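Fucose-binding lectin (Kordia periserrulae, PDB 6HTN) binds fucosides as a beta-propeller lectin, holding methyl alpha-L-fucopyranoside in pockets whose residues come from neighbouring blades. Local coordinates at residues A[2-7]-A[16-21]; A[48-53]-A[68-73]; A[75-80]-A[90-95]. All blocks are in the same frame, centred on the assembly; numbering follows the deposited sequence. Where two conformers were deposited one is given.

Contact 1: residues A[2-7]-A[16-21]. Unlike the reference sequence in segment 2-7: Leu-7 (reference Val). With MFU (methyl alpha-L-fucopyranoside), chain G.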
ATOM      1  N   GLY A   2       5.176  -6.302 -12.312  1.00 20.47           N
ATOM      2  CA  GLY A   2       5.372  -5.828 -13.692  1.00 20.10           C
ATOM      3  C   GLY A   2       5.233  -6.916 -14.717  1.00 19.21           C
ATOM      4  O   GLY A   2       5.503  -8.073 -14.389  1.00 19.83           O
ATOM      5  N   ALA A   3       4.726  -6.608 -15.899  1.00 18.49           N
ATOM      6  CA  ALA A   3       4.551  -7.570 -16.998  1.00 16.52           C
ATOM      7  C   ALA A   3       5.137  -6.994 -18.261  1.00 19.77           C
ATOM      8  O   ALA A   3       4.818  -5.808 -18.583  1.00 20.18           O
ATOM      9  CB  ALA A   3       3.131  -7.906 -17.180  1.00 16.46           C
ATOM     10  N   THR A   4       5.926  -7.751 -18.998  1.00 17.34           N
ATOM     11  CA  THR A   4       6.402  -7.298 -20.322  1.00 17.99           C
ATOM     12  C   THR A   4       6.346  -8.486 -21.255  1.00 19.30           C
ATOM     13  O   THR A   4       6.300  -9.647 -20.769  1.00 21.07           O
ATOM     14  CB  THR A   4       7.748  -6.600 -20.250  1.00 18.12           C
ATOM     15  OG1 THR A   4       7.955  -5.886 -21.506  1.00 20.10           O
ATOM     16  CG2 THR A   4       8.896  -7.542 -19.983  1.00 18.84           C
ATOM     17  N   SER A   5       6.298  -8.276 -22.551  1.00 19.90           N
ATOM     18  CA  SER A   5       6.187  -9.408 -23.496  1.00 17.92           C
ATOM     19  C   SER A   5       6.777  -8.963 -24.836  1.00 20.03           C
ATOM     20  O   SER A   5       6.843  -7.731 -25.119  1.00 18.40           O
ATOM     21  CB  SER A   5       4.797  -9.873 -23.670  1.00 18.56           C
ATOM     22  OG  SER A   5       3.929  -8.889 -24.201  1.00 19.54           O
ATOM     23  N   TRP A   6       7.156  -9.942 -25.657  1.00 19.13           N
ATOM     24  CA  TRP A   6       7.631  -9.640 -27.028  1.00 21.30           C
ATOM     25  C   TRP A   6       7.354 -10.846 -27.902  1.00 23.99           C
ATOM     26  O   TRP A   6       7.232 -11.967 -27.406  1.00 21.70           O
ATOM     27  CB  TRP A   6       9.111  -9.261 -27.072  1.00 20.53           C
ATOM     28  CG  TRP A   6      10.047 -10.366 -26.689  1.00 21.85           C
ATOM     29  CD1 TRP A   6      10.693 -11.231 -27.538  1.00 23.34           C
ATOM     30  CD2 TRP A   6      10.405 -10.784 -25.368  1.00 21.25           C
ATOM     31  NE1 TRP A   6      11.459 -12.126 -26.829  1.00 24.39           N
ATOM     32  CE2 TRP A   6      11.326 -11.857 -25.492  1.00 25.02           C
ATOM     33  CE3 TRP A   6      10.114 -10.294 -24.074  1.00 22.56           C
ATOM     34  CZ2 TRP A   6      11.902 -12.485 -24.398  1.00 24.17           C
ATOM     35  CZ3 TRP A   6      10.743 -10.871 -23.006  1.00 24.20           C
ATOM     36  CH2 TRP A   6      11.582 -11.977 -23.151  1.00 23.28           C
ATOM     37  N   LEU A   7       7.246 -10.594 -29.199  1.00 23.34           N
ATOM     38  CA  LEU A   7       7.098 -11.660 -30.218  1.00 26.59           C
ATOM     39  C   LEU A   7       8.436 -11.898 -30.877  1.00 26.76           C
ATOM     40  O   LEU A   7       9.144 -10.931 -31.210  1.00 28.03           O
ATOM     41  CB  LEU A   7       6.103 -11.186 -31.257  1.00 26.18           C
ATOM     42  CG  LEU A   7       4.652 -11.244 -30.848  1.00 27.92           C
ATOM     43  CD1 LEU A   7       3.821 -10.415 -31.837  1.00 29.91           C
ATOM     44  CD2 LEU A   7       4.092 -12.637 -30.687  1.00 27.95           C
ATOM     45  N   ARG A  16       7.347 -12.084 -19.504  1.00 19.98           N
ATOM     46  CA  ARG A  16       8.216 -11.964 -18.320  1.00 17.27           C
ATOM     47  C   ARG A  16       7.404 -11.236 -17.246  1.00 19.09           C
ATOM     48  O   ARG A  16       7.010 -10.064 -17.501  1.00 19.16           O
ATOM     49  CB  ARG A  16       9.553 -11.314 -18.573  1.00 18.70           C
ATOM     50  CG  ARG A  16      10.412 -12.048 -19.597  1.00 18.58           C
ATOM     51  CD  ARG A  16      10.952 -13.359 -18.989  1.00 19.78           C
ATOM     52  NE  ARG A  16      11.854 -14.044 -19.958  1.00 19.56           N
ATOM     53  CZ  ARG A  16      11.483 -14.892 -20.899  1.00 19.60           C
ATOM     54  NH1 ARG A  16      10.244 -15.174 -21.145  1.00 19.45           N
ATOM     55  NH2 ARG A  16      12.417 -15.449 -21.639  1.00 21.19           N
ATOM     56  N   ILE A  17       7.164 -11.875 -16.117  1.00 16.99           N
ATOM     57  CA  ILE A  17       6.287 -11.346 -15.037  1.00 16.84           C
ATOM     58  C   ILE A  17       7.144 -11.177 -13.796  1.00 17.20           C
ATOM     59  O   ILE A  17       7.719 -12.187 -13.305  1.00 18.21           O
ATOM     60  CB  ILE A  17       5.078 -12.252 -14.818  1.00 16.80           C
ATOM     61  CG1 ILE A  17       4.349 -12.639 -16.095  1.00 19.51           C
ATOM     62  CG2 ILE A  17       4.156 -11.659 -13.768  1.00 16.41           C
ATOM     63  CD1 ILE A  17       3.833 -11.433 -16.918  1.00 18.66           C
ATOM     64  N   TYR A  18       7.205  -9.989 -13.229  1.00 16.78           N
ATOM     65  CA  TYR A  18       8.069  -9.627 -12.103  1.00 15.97           C
ATOM     66  C   TYR A  18       7.225  -9.323 -10.870  1.00 16.96           C
ATOM     67  O   TYR A  18       6.241  -8.556 -10.964  1.00 18.38           O
ATOM     68  CB  TYR A  18       8.951  -8.423 -12.463  1.00 16.59           C
ATOM     69  CG  TYR A  18       9.839  -8.693 -13.660  1.00 17.46           C
ATOM     70  CD1 TYR A  18      11.059  -9.359 -13.509  1.00 16.34           C
ATOM     71  CD2 TYR A  18       9.404  -8.402 -14.934  1.00 16.84           C
ATOM     72  CE1 TYR A  18      11.824  -9.687 -14.626  1.00 17.47           C
ATOM     73  CE2 TYR A  18      10.158  -8.711 -16.039  1.00 17.82           C
ATOM     74  CZ  TYR A  18      11.370  -9.361 -15.889  1.00 19.57           C
ATOM     75  OH  TYR A  18      12.067  -9.772 -17.022  1.00 19.12           O
ATOM     76  N   SER A  19       7.627  -9.875  -9.744  1.00 15.66           N
ATOM     77  CA  SER A  19       6.904  -9.655  -8.471  1.00 15.81           C
ATOM     78  C   SER A  19       7.848  -9.758  -7.286  1.00 17.73           C
ATOM     79  O   SER A  19       8.940 -10.294  -7.396  1.00 17.59           O
ATOM     80  CB  SER A  19       5.739 -10.564  -8.345  1.00 16.11           C
ATOM     81  OG  SER A  19       6.162 -11.957  -8.276  1.00 18.02           O
ATOM     82  N   LEU A  20       7.444  -9.190  -6.153  1.00 16.79           N
ATOM     83  CA  LEU A  20       8.242  -9.164  -4.908  1.00 17.85           C
ATOM     84  C   LEU A  20       7.751 -10.314  -4.059  1.00 16.71           C
ATOM     85  O   LEU A  20       6.552 -10.359  -3.679  1.00 18.39           O
ATOM     86  CB  LEU A  20       8.067  -7.827  -4.193  1.00 17.45           C
ATOM     87  CG  LEU A  20       8.803  -7.738  -2.866  1.00 18.37           C
ATOM     88  CD1 LEU A  20      10.296  -7.866  -3.049  1.00 18.47           C
ATOM     89  CD2 LEU A  20       8.437  -6.434  -2.198  1.00 18.42           C
ATOM     90  N   GLN A  21       8.622 -11.264  -3.729  1.00 17.22           N
ATOM     91  CA  GLN A  21       8.193 -12.442  -2.931  1.00 17.83           C
ATOM     92  C   GLN A  21       7.967 -12.074  -1.455  1.00 17.01           C
ATOM     93  O   GLN A  21       8.830 -11.532  -0.816  1.00 19.70           O
ATOM     94  CB  GLN A  21       9.225 -13.555  -3.051  1.00 17.88           C
ATOM     95  CG  GLN A  21       9.373 -14.050  -4.478  1.00 18.40           C
ATOM     96  CD  GLN A  21      10.567 -14.967  -4.647  1.00 20.22           C
ATOM     97  OE1 GLN A  21      10.432 -16.187  -4.378  1.00 24.98           O
ATOM     98  NE2 GLN A  21      11.722 -14.439  -5.005  1.00 18.45           N
TER
HETATM   99  C1  MFU G 201      15.572 -16.116 -19.790  1.00 20.90           C
HETATM  100  C2  MFU G 201      15.565 -15.537 -18.373  1.00 21.14           C
HETATM  101  C3  MFU G 201      16.341 -14.275 -18.187  1.00 19.33           C
HETATM  102  C4  MFU G 201      15.769 -13.224 -19.125  1.00 18.28           C
HETATM  103  C5  MFU G 201      15.882 -13.900 -20.502  1.00 19.37           C
HETATM  104  C6  MFU G 201      15.240 -12.971 -21.580  1.00 20.44           C
HETATM  105  O1  MFU G 201      16.931 -16.314 -19.969  1.00 24.11           O
HETATM  106  O2  MFU G 201      16.231 -16.504 -17.480  1.00 22.15           O
HETATM  107  O3  MFU G 201      16.292 -13.728 -16.849  1.00 21.20           O
HETATM  108  O4  MFU G 201      14.354 -13.018 -18.897  1.00 19.67           O
HETATM  109  O5  MFU G 201      15.038 -15.050 -20.630  1.00 21.60           O
HETATM  110  CM  MFU G 201      17.169 -16.919 -21.270  1.00 25.24           C
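Trp-6 and Arg-16 meet across two antiparallel strands, 3-7 and 16-20, whose axes approach to 5.0 Å. The register is fixed by reciprocal backbone bonds between Thr-4 and Arg-16 and between Gly-2 and Tyr-18; Tyr-18 N reaches Gly-2 O at 2.8 Å. Between these pairs Ala-3 faces Ile-17 on the opposite side of the sheet from Thr-4 and Arg-16, with Ala-3 CB 3.6 Å from Ile-17 CD1.

Arg-16 can be traced outward atom by atom. Arg-16 CB lies 4.1 Å from CG2 of Thr-4. Arg-16 CG comes to the edge of the indole, near the ring plane, 3.6 Å from Trp-6 CZ3. A bend at chi2 (-72°) then turns CD toward the fucoside. Arg-16 NE donates to fucoside O4 at 2.9 Å and weakly to O5. Arg-16 NH2 donates to fucoside O5 at 2.8 Å. Over the centre of the Arg-16 guanidinium sits CH2 of Trp-6, 3.7 Å above the plane; the two planes are 62° apart, which excludes a parallel stack.

Asp-33 forms a salt bridge with NH2, and Glu-29, Trp-87 and Ala-41 also hydrogen-bond the sugar. The chemistry implies a positively charged donor, probably stabilised by Asp-33, that reads the axial O4 and the ring oxygen together while Trp-6 packs against its face.

Contact 2: residues A[48-53]-A[68-73]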
ATOM      1  N   ALA A  48      13.995  -5.974  -2.658  1.00 18.45           N
ATOM      2  CA  ALA A  48      13.262  -4.718  -2.931  1.00 17.63           C
ATOM      3  C   ALA A  48      12.158  -4.581  -1.893  1.00 20.11           C
ATOM      4  O   ALA A  48      11.928  -5.538  -1.097  1.00 19.50           O
ATOM      5  CB  ALA A  48      12.716  -4.743  -4.333  1.00 18.54           C
ATOM      6  N   ILE A  49      11.482  -3.452  -1.888  1.00 18.50           N
ATOM      7  CA  ILE A  49      10.370  -3.187  -0.934  1.00 18.47           C
ATOM      8  C   ILE A  49       9.109  -2.761  -1.688  1.00 18.98           C
ATOM      9  O   ILE A  49       8.114  -2.367  -1.052  1.00 21.32           O
ATOM     10  CB  ILE A  49      10.761  -2.142   0.114  1.00 16.85           C
ATOM     11  CG1 ILE A  49      10.997  -0.740  -0.481  1.00 18.86           C
ATOM     12  CG2 ILE A  49      11.960  -2.640   0.911  1.00 19.99           C
ATOM     13  CD1 ILE A  49      11.291   0.307   0.553  1.00 21.59           C
ATOM     14  N   SER A  50       9.128  -2.849  -3.008  1.00 18.34           N
ATOM     15  CA  SER A  50       7.933  -2.642  -3.843  1.00 19.36           C
ATOM     16  C   SER A  50       7.870  -3.742  -4.894  1.00 20.39           C
ATOM     17  O   SER A  50       8.844  -4.459  -5.070  1.00 21.13           O
ATOM     18  CB  SER A  50       7.949  -1.270  -4.478  1.00 20.38           C
ATOM     19  OG  SER A  50       8.897  -1.262  -5.553  1.00 19.52           O
ATOM     20  N   GLY A  51       6.764  -3.706  -5.617  1.00 21.89           N
ATOM     21  CA  GLY A  51       6.692  -4.421  -6.891  1.00 23.04           C
ATOM     22  C   GLY A  51       7.601  -3.781  -7.903  1.00 19.39           C
ATOM     23  O   GLY A  51       8.322  -2.826  -7.636  1.00 21.14           O
ATOM     24  N   ALA A  52       7.572  -4.305  -9.116  1.00 20.26           N
ATOM     25  CA  ALA A  52       8.490  -3.866 -10.166  1.00 22.06           C
ATOM     26  C   ALA A  52       7.683  -3.477 -11.399  1.00 22.03           C
ATOM     27  O   ALA A  52       6.670  -4.105 -11.712  1.00 31.79           O
ATOM     28  CB  ALA A  52       9.462  -4.962 -10.435  1.00 22.88           C
ATOM     29  N   GLY A  53       8.067  -2.394 -12.002  1.00 18.40           N
ATOM     30  CA  GLY A  53       7.601  -2.049 -13.348  1.00 19.26           C
ATOM     31  C   GLY A  53       8.615  -2.565 -14.346  1.00 18.22           C
ATOM     32  O   GLY A  53       9.796  -2.680 -13.998  1.00 21.87           O
ATOM     33  N   VAL A  68      13.835  -3.388 -15.508  1.00 18.83           N
ATOM     34  CA  VAL A  68      12.897  -3.590 -14.380  1.00 18.77           C
ATOM     35  C   VAL A  68      13.235  -2.538 -13.334  1.00 15.67           C
ATOM     36  O   VAL A  68      14.410  -2.308 -13.036  1.00 16.82           O
ATOM     37  CB  VAL A  68      13.083  -5.031 -13.813  1.00 20.58           C
ATOM     38  CG1 VAL A  68      12.265  -5.293 -12.620  1.00 24.72           C
ATOM     39  CG2 VAL A  68      12.790  -6.056 -14.856  1.00 21.27           C
ATOM     40  N   TYR A  69      12.211  -1.903 -12.779  1.00 18.21           N
ATOM     41  CA  TYR A  69      12.325  -0.778 -11.833  1.00 17.58           C
ATOM     42  C   TYR A  69      11.521  -1.061 -10.567  1.00 16.60           C
ATOM     43  O   TYR A  69      10.331  -1.382 -10.651  1.00 18.11           O
ATOM     44  CB  TYR A  69      11.840   0.525 -12.508  1.00 14.56           C
ATOM     45  CG  TYR A  69      12.597   0.882 -13.765  1.00 13.99           C
ATOM     46  CD1 TYR A  69      13.798   1.568 -13.684  1.00 16.25           C
ATOM     47  CD2 TYR A  69      12.169   0.418 -14.998  1.00 16.68           C
ATOM     48  CE1 TYR A  69      14.533   1.835 -14.836  1.00 18.17           C
ATOM     49  CE2 TYR A  69      12.899   0.655 -16.145  1.00 15.96           C
ATOM     50  CZ  TYR A  69      14.094   1.348 -16.060  1.00 18.45           C
ATOM     51  OH  TYR A  69      14.858   1.532 -17.190  1.00 18.31           O
ATOM     52  N   ALA A  70      12.170  -0.957  -9.424  1.00 17.10           N
ATOM     53  CA  ALA A  70      11.543  -1.200  -8.126  1.00 15.75           C
ATOM     54  C   ALA A  70      12.102  -0.233  -7.121  1.00 17.94           C
ATOM     55  O   ALA A  70      13.025   0.503  -7.425  1.00 18.83           O
ATOM     56  CB  ALA A  70      11.779  -2.635  -7.673  1.00 17.55           C
ATOM     57  N   ILE A  71      11.539  -0.219  -5.930  1.00 17.56           N
ATOM     58  CA  ILE A  71      12.111   0.540  -4.796  1.00 17.33           C
ATOM     59  C   ILE A  71      13.043  -0.391  -4.018  1.00 17.42           C
ATOM     60  O   ILE A  71      12.622  -1.475  -3.601  1.00 18.18           O
ATOM     61  CB  ILE A  71      11.017   1.138  -3.913  1.00 17.93           C
ATOM     62  CG1 ILE A  71       9.982   1.927  -4.724  1.00 19.85           C
ATOM     63  CG2 ILE A  71      11.681   1.991  -2.834  1.00 19.58           C
ATOM     64  CD1 ILE A  71      10.590   2.913  -5.691  1.00 20.95           C
ATOM     65  N   GLY A  72      14.297   0.027  -3.869  1.00 17.97           N
ATOM     66  CA  GLY A  72      15.249  -0.799  -3.111  1.00 18.73           C
ATOM     67  C   GLY A  72      15.088  -0.614  -1.608  1.00 21.55           C
ATOM     68  O   GLY A  72      14.291   0.189  -1.157  1.00 19.28           O
ATOM     69  N   THR A  73      15.942  -1.332  -0.863  1.00 20.58           N
ATOM     70  CA  THR A  73      15.820  -1.374   0.601  1.00 20.40           C
ATOM     71  C   THR A  73      16.300  -0.070   1.214  1.00 21.04           C
ATOM     72  O   THR A  73      16.081   0.088   2.427  1.00 21.72           O
ATOM     73  CB  THR A  73      16.545  -2.603   1.161  1.00 22.11           C
ATOM     74  OG1 THR A  73      17.926  -2.409   0.852  1.00 22.69           O
ATOM     75  CG2 THR A  73      16.002  -3.883   0.585  1.00 22.76           C
TER
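Gly-53 and Tyr-69 form an antiparallel hydrogen-bonded pair, Gly-53 N reaching Tyr-69 O at 2.8 Å with a matching bond from Tyr-69 N to Gly-53 O, whereas residues 49-51 make no such pair and a single backbone bond, Ile-49 N to Ile-71 O at 2.9 Å, ties the other end of the segment to residues 68-73.

In the irregular part a side-chain hydroxyl, not a main-chain carbonyl, accepts the N-H of Ile-71. Ser-50 OG sits between its own backbone N and carbonyl carbon (chi1 75°), and there it receives Ile-71 N at 2.9 Å, nearly straight at 164°. The same Ser-50 OG gives its proton to Gly-51 O at 2.7 Å, in the carbonyl plane and on a lone pair, which fixes its rotation. Ala-70 CB lies beside that carbonyl, 3.5 Å from Gly-51 O.

Apolar side chains make most of the other contacts. Ala-48 CB approaches Ala-70 CB at 4.1 Å, and Ala-52 CB touches Val-68 CG1 at 3.6 Å. Ile-49 and Ile-71 cross obliquely, with CG1 of Ile-49 3.7 Å from CG2 of Ile-71. Outside the pair, Ile-49 also packs on Asn-125 of the third subunit.

Segment 48-53 belongs to the connection that leaves the last strand of one four-stranded antiparallel sheet and enters the first strand, 53-58, of the next. This connection, from the outer strand of one blade to the inner strand of the next, is the blade-to-blade transition of a beta-propeller, and here it is bonded to the second strand of the blade it enters.

Contact 3: residues A[75-80]-A[90-95]. With MFU (methyl alpha-L-fucopyranoside), chain H.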
ATOM      1  N   GLY A  75      15.001   2.860  -0.011  1.00 20.27           N
ATOM      2  CA  GLY A  75      13.964   3.829  -0.403  1.00 19.26           C
ATOM      3  C   GLY A  75      14.212   4.450  -1.760  1.00 19.29           C
ATOM      4  O   GLY A  75      13.435   5.324  -2.154  1.00 20.19           O
ATOM      5  N   LYS A  76      15.256   4.053  -2.476  1.00 20.01           N
ATOM      6  CA  LYS A  76      15.574   4.668  -3.773  1.00 19.54           C
ATOM      7  C   LYS A  76      15.263   3.705  -4.904  1.00 18.26           C
ATOM      8  O   LYS A  76      15.331   2.467  -4.730  1.00 19.43           O
ATOM      9  CB  LYS A  76      17.030   5.101  -3.792  1.00 22.95           C
ATOM     10  CG  LYS A  76      17.274   6.180  -2.738  1.00 27.81           C
ATOM     11  CD  LYS A  76      18.415   7.086  -2.993  1.00 33.93           C
ATOM     12  CE  LYS A  76      18.595   8.145  -1.956  1.00 35.72           C
ATOM     13  NZ  LYS A  76      20.004   8.570  -1.846  1.00 39.94           N
ATOM     14  N   ILE A  77      14.909   4.249  -6.049  1.00 19.03           N
ATOM     15  CA  ILE A  77      14.627   3.437  -7.243  1.00 19.31           C
ATOM     16  C   ILE A  77      15.862   2.629  -7.634  1.00 19.87           C
ATOM     17  O   ILE A  77      16.970   3.188  -7.699  1.00 21.93           O
ATOM     18  CB  ILE A  77      14.064   4.266  -8.415  1.00 19.31           C
ATOM     19  CG1 ILE A  77      12.754   4.937  -7.975  1.00 22.44           C
ATOM     20  CG2 ILE A  77      13.867   3.402  -9.645  1.00 20.81           C
ATOM     21  CD1 ILE A  77      12.298   6.085  -8.870  1.00 22.69           C
ATOM     22  N   ILE A  78      15.648   1.335  -7.879  0.70 19.42           N
ATOM     23  CA  ILE A  78      16.686   0.434  -8.441  0.70 21.32           C
ATOM     24  C   ILE A  78      16.271   0.067  -9.854  0.70 21.02           C
ATOM     25  O   ILE A  78      15.072  -0.135 -10.123  0.70 20.21           O
ATOM     26  CB  ILE A  78      16.916  -0.803  -7.564  0.70 22.45           C
ATOM     27  CG1 ILE A  78      15.690  -1.702  -7.460  0.70 26.08           C
ATOM     28  CG2 ILE A  78      17.386  -0.374  -6.193  0.70 23.71           C
ATOM     29  CD1 ILE A  78      16.000  -3.060  -6.820  0.70 26.88           C
ATOM     30  N   GLU A  79      17.249   0.004 -10.750  1.00 18.93           N
ATOM     31  CA  GLU A  79      17.054  -0.389 -12.143  1.00 17.24           C
ATOM     32  C   GLU A  79      17.846  -1.696 -12.370  1.00 17.32           C
ATOM     33  O   GLU A  79      19.044  -1.653 -12.114  1.00 21.70           O
ATOM     34  CB  GLU A  79      17.540   0.700 -13.076  1.00 18.47           C
ATOM     35  CG  GLU A  79      17.468   0.273 -14.549  1.00 19.68           C
ATOM     36  CD  GLU A  79      18.043   1.286 -15.527  1.00 19.65           C
ATOM     37  OE1 GLU A  79      19.131   1.851 -15.215  1.00 20.89           O
ATOM     38  OE2 GLU A  79      17.440   1.447 -16.635  1.00 19.19           O
ATOM     39  N   LEU A  80      17.179  -2.714 -12.814  1.00 18.59           N
ATOM     40  CA  LEU A  80      17.802  -4.014 -13.170  1.00 19.38           C
ATOM     41  C   LEU A  80      17.704  -4.212 -14.680  1.00 21.51           C
ATOM     42  O   LEU A  80      16.638  -3.998 -15.301  1.00 20.66           O
ATOM     43  CB  LEU A  80      17.152  -5.126 -12.377  1.00 19.77           C
ATOM     44  CG  LEU A  80      17.218  -4.907 -10.877  1.00 23.99           C
ATOM     45  CD1 LEU A  80      16.273  -5.886 -10.183  1.00 27.47           C
ATOM     46  CD2 LEU A  80      18.633  -4.987 -10.311  1.00 25.01           C
ATOM     47  N   GLY A  90      21.492  -0.905 -13.296  1.00 22.38           N
ATOM     48  CA  GLY A  90      21.656   0.193 -14.249  1.00 20.51           C
ATOM     49  C   GLY A  90      22.025   1.526 -13.657  1.00 21.55           C
ATOM     50  O   GLY A  90      22.030   1.711 -12.444  1.00 21.69           O
ATOM     51  N   ALA A  91      22.269   2.499 -14.520  1.00 22.48           N
ATOM     52  CA  ALA A  91      22.668   3.860 -14.158  1.00 22.48           C
ATOM     53  C   ALA A  91      21.634   4.584 -13.296  1.00 22.79           C
ATOM     54  O   ALA A  91      22.013   5.456 -12.497  1.00 25.30           O
ATOM     55  CB  ALA A  91      23.000   4.650 -15.395  1.00 23.64           C
ATOM     56  N   LEU A  92      20.360   4.237 -13.408  1.00 22.02           N
ATOM     57  CA  LEU A  92      19.321   4.959 -12.615  1.00 20.80           C
ATOM     58  C   LEU A  92      19.447   4.625 -11.134  1.00 21.39           C
ATOM     59  O   LEU A  92      19.029   5.416 -10.306  1.00 22.13           O
ATOM     60  CB  LEU A  92      17.924   4.643 -13.143  1.00 19.43           C
ATOM     61  CG  LEU A  92      16.776   5.437 -12.479  1.00 17.86           C
ATOM     62  CD1 LEU A  92      16.991   6.952 -12.626  1.00 18.88           C
ATOM     63  CD2 LEU A  92      15.466   5.092 -13.160  1.00 19.70           C
ATOM     64  N   THR A  93      19.949   3.427 -10.791  1.00 19.58           N
ATOM     65  CA  THR A  93      19.906   2.927  -9.419  1.00 21.36           C
ATOM     66  C   THR A  93      20.510   3.948  -8.441  1.00 21.98           C
ATOM     67  O   THR A  93      21.630   4.459  -8.668  1.00 20.89           O
ATOM     68  CB  THR A  93      20.654   1.607  -9.306  1.00 20.45           C
ATOM     69  OG1 THR A  93      19.990   0.668 -10.138  1.00 22.26           O
ATOM     70  CG2 THR A  93      20.774   1.132  -7.868  1.00 20.82           C
ATOM     71  N   GLY A  94      19.785   4.234  -7.381  1.00 23.47           N
ATOM     72  CA  GLY A  94      20.268   5.026  -6.263  1.00 22.97           C
ATOM     73  C   GLY A  94      20.179   6.528  -6.478  1.00 24.32           C
ATOM     74  O   GLY A  94      20.559   7.274  -5.570  1.00 25.85           O
ATOM     75  N   GLN A  95      19.692   7.020  -7.605  1.00 22.09           N
ATOM     76  CA  GLN A  95      19.632   8.482  -7.867  1.00 21.54           C
ATOM     77  C   GLN A  95      18.433   9.152  -7.164  1.00 23.08           C
ATOM     78  O   GLN A  95      18.561  10.314  -6.733  1.00 24.71           O
ATOM     79  CB  GLN A  95      19.630   8.777  -9.355  1.00 23.02           C
ATOM     80  CG  GLN A  95      20.932   8.362 -10.050  1.00 25.05           C
ATOM     81  CD  GLN A  95      21.011   8.977 -11.433  1.00 26.35           C
ATOM     82  OE1 GLN A  95      20.775  10.186 -11.588  1.00 27.04           O
ATOM     83  NE2 GLN A  95      21.368   8.183 -12.435  1.00 25.02           N
TER
HETATM   84  C1  MFU H 202      22.125   0.985 -19.519  1.00 21.88           C
HETATM   85  C2  MFU H 202      21.595   1.460 -18.168  1.00 19.05           C
HETATM   86  C3  MFU H 202      20.815   2.753 -18.394  1.00 21.24           C
HETATM   87  C4  MFU H 202      19.690   2.489 -19.345  1.00 19.71           C
HETATM   88  C5  MFU H 202      20.304   2.007 -20.688  1.00 20.36           C
HETATM   89  C6  MFU H 202      19.225   1.707 -21.700  1.00 18.88           C
HETATM   90  O1  MFU H 202      23.091   1.973 -19.917  1.00 25.44           O
HETATM   91  O2  MFU H 202      22.726   1.669 -17.316  1.00 22.62           O
HETATM   92  O3  MFU H 202      20.379   3.250 -17.124  1.00 22.00           O
HETATM   93  O4  MFU H 202      18.807   1.464 -18.907  1.00 20.81           O
HETATM   94  O5  MFU H 202      21.046   0.753 -20.406  1.00 21.28           O
HETATM   95  CM  MFU H 202      23.559   1.597 -21.226  1.00 30.02           C
HETATM   96  O   HOH W   1      22.191   6.644  -3.392  1.00 44.02           O
HETATM   97  O   HOH W   2      16.957   5.903  -8.567  1.00 22.97           O
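Glu-79 pushes its carboxylate against the backbone of a turn: Glu-79 OE1 lies 3.2 Å from CA of Gly-90, an approach permitted because Gly-90 carries no side chain. CG of Glu-79, anti to the backbone N (chi1 175°), starts an extended chain that carries the carboxylate to Gly-90 and the sugar. Glu-79 OE1 accepts the N-H of Leu-92 at 3.2 Å, a straight bond (169°) that arrives from above the carboxylate plane, and also takes a proton from fucoside O3 at 2.7 Å. Glu-79 OE2 accepts from fucoside O4 at the same length.

The turn that supplies these groups is a type I turn over 90-93, overlapped by a type II turn from Leu-92 to Gln-95 in which Gly-94 has positive phi. Three backbone N-H groups, two from the turn and one from the strand, pin it to strand 77-80. Gly-90 N donates to Glu-79 O, Gly-94 N donates to Ile-77 O at 3.0 Å, and Glu-79 N donates to Thr-93 OG1 at 2.9 Å. Ala-91 N remains directed at the sugar, 3.0 Å from fucoside O2.

Tyr-69 holds OE2 by a further hydrogen bond, while Arg-67 and Trp-137 also hydrogen-bond the ligand. Each carboxylate oxygen thus has two hydrogen-bonding partners, consistent with an ionised Glu-79 whose charge would strengthen its hold on the O3 and O4 hydroxyls, with Ala-91 reading O2.

From the N terminus the chain first closes contact 1, the hairpin of strands 3-7 and 13-20 in the first blade. It then completes that blade, and contact 2 closes when strand 64-71 comes back alongside segment 48-53 at the start of the second blade. Contact 3 follows, joining strand 77-82 to the loop after strand 87-89. The three loops run in series; none encloses or crosses another. Contacts 2 and 3 share one sheet through the neighbouring strands 64-71 and 77-82. Contact 1 touches contact 2 where Leu-20 packs on residues 48-50 and Tyr-18 on Val-68, whereas contacts 1 and 3, about 18 Å apart between centres, do not touch.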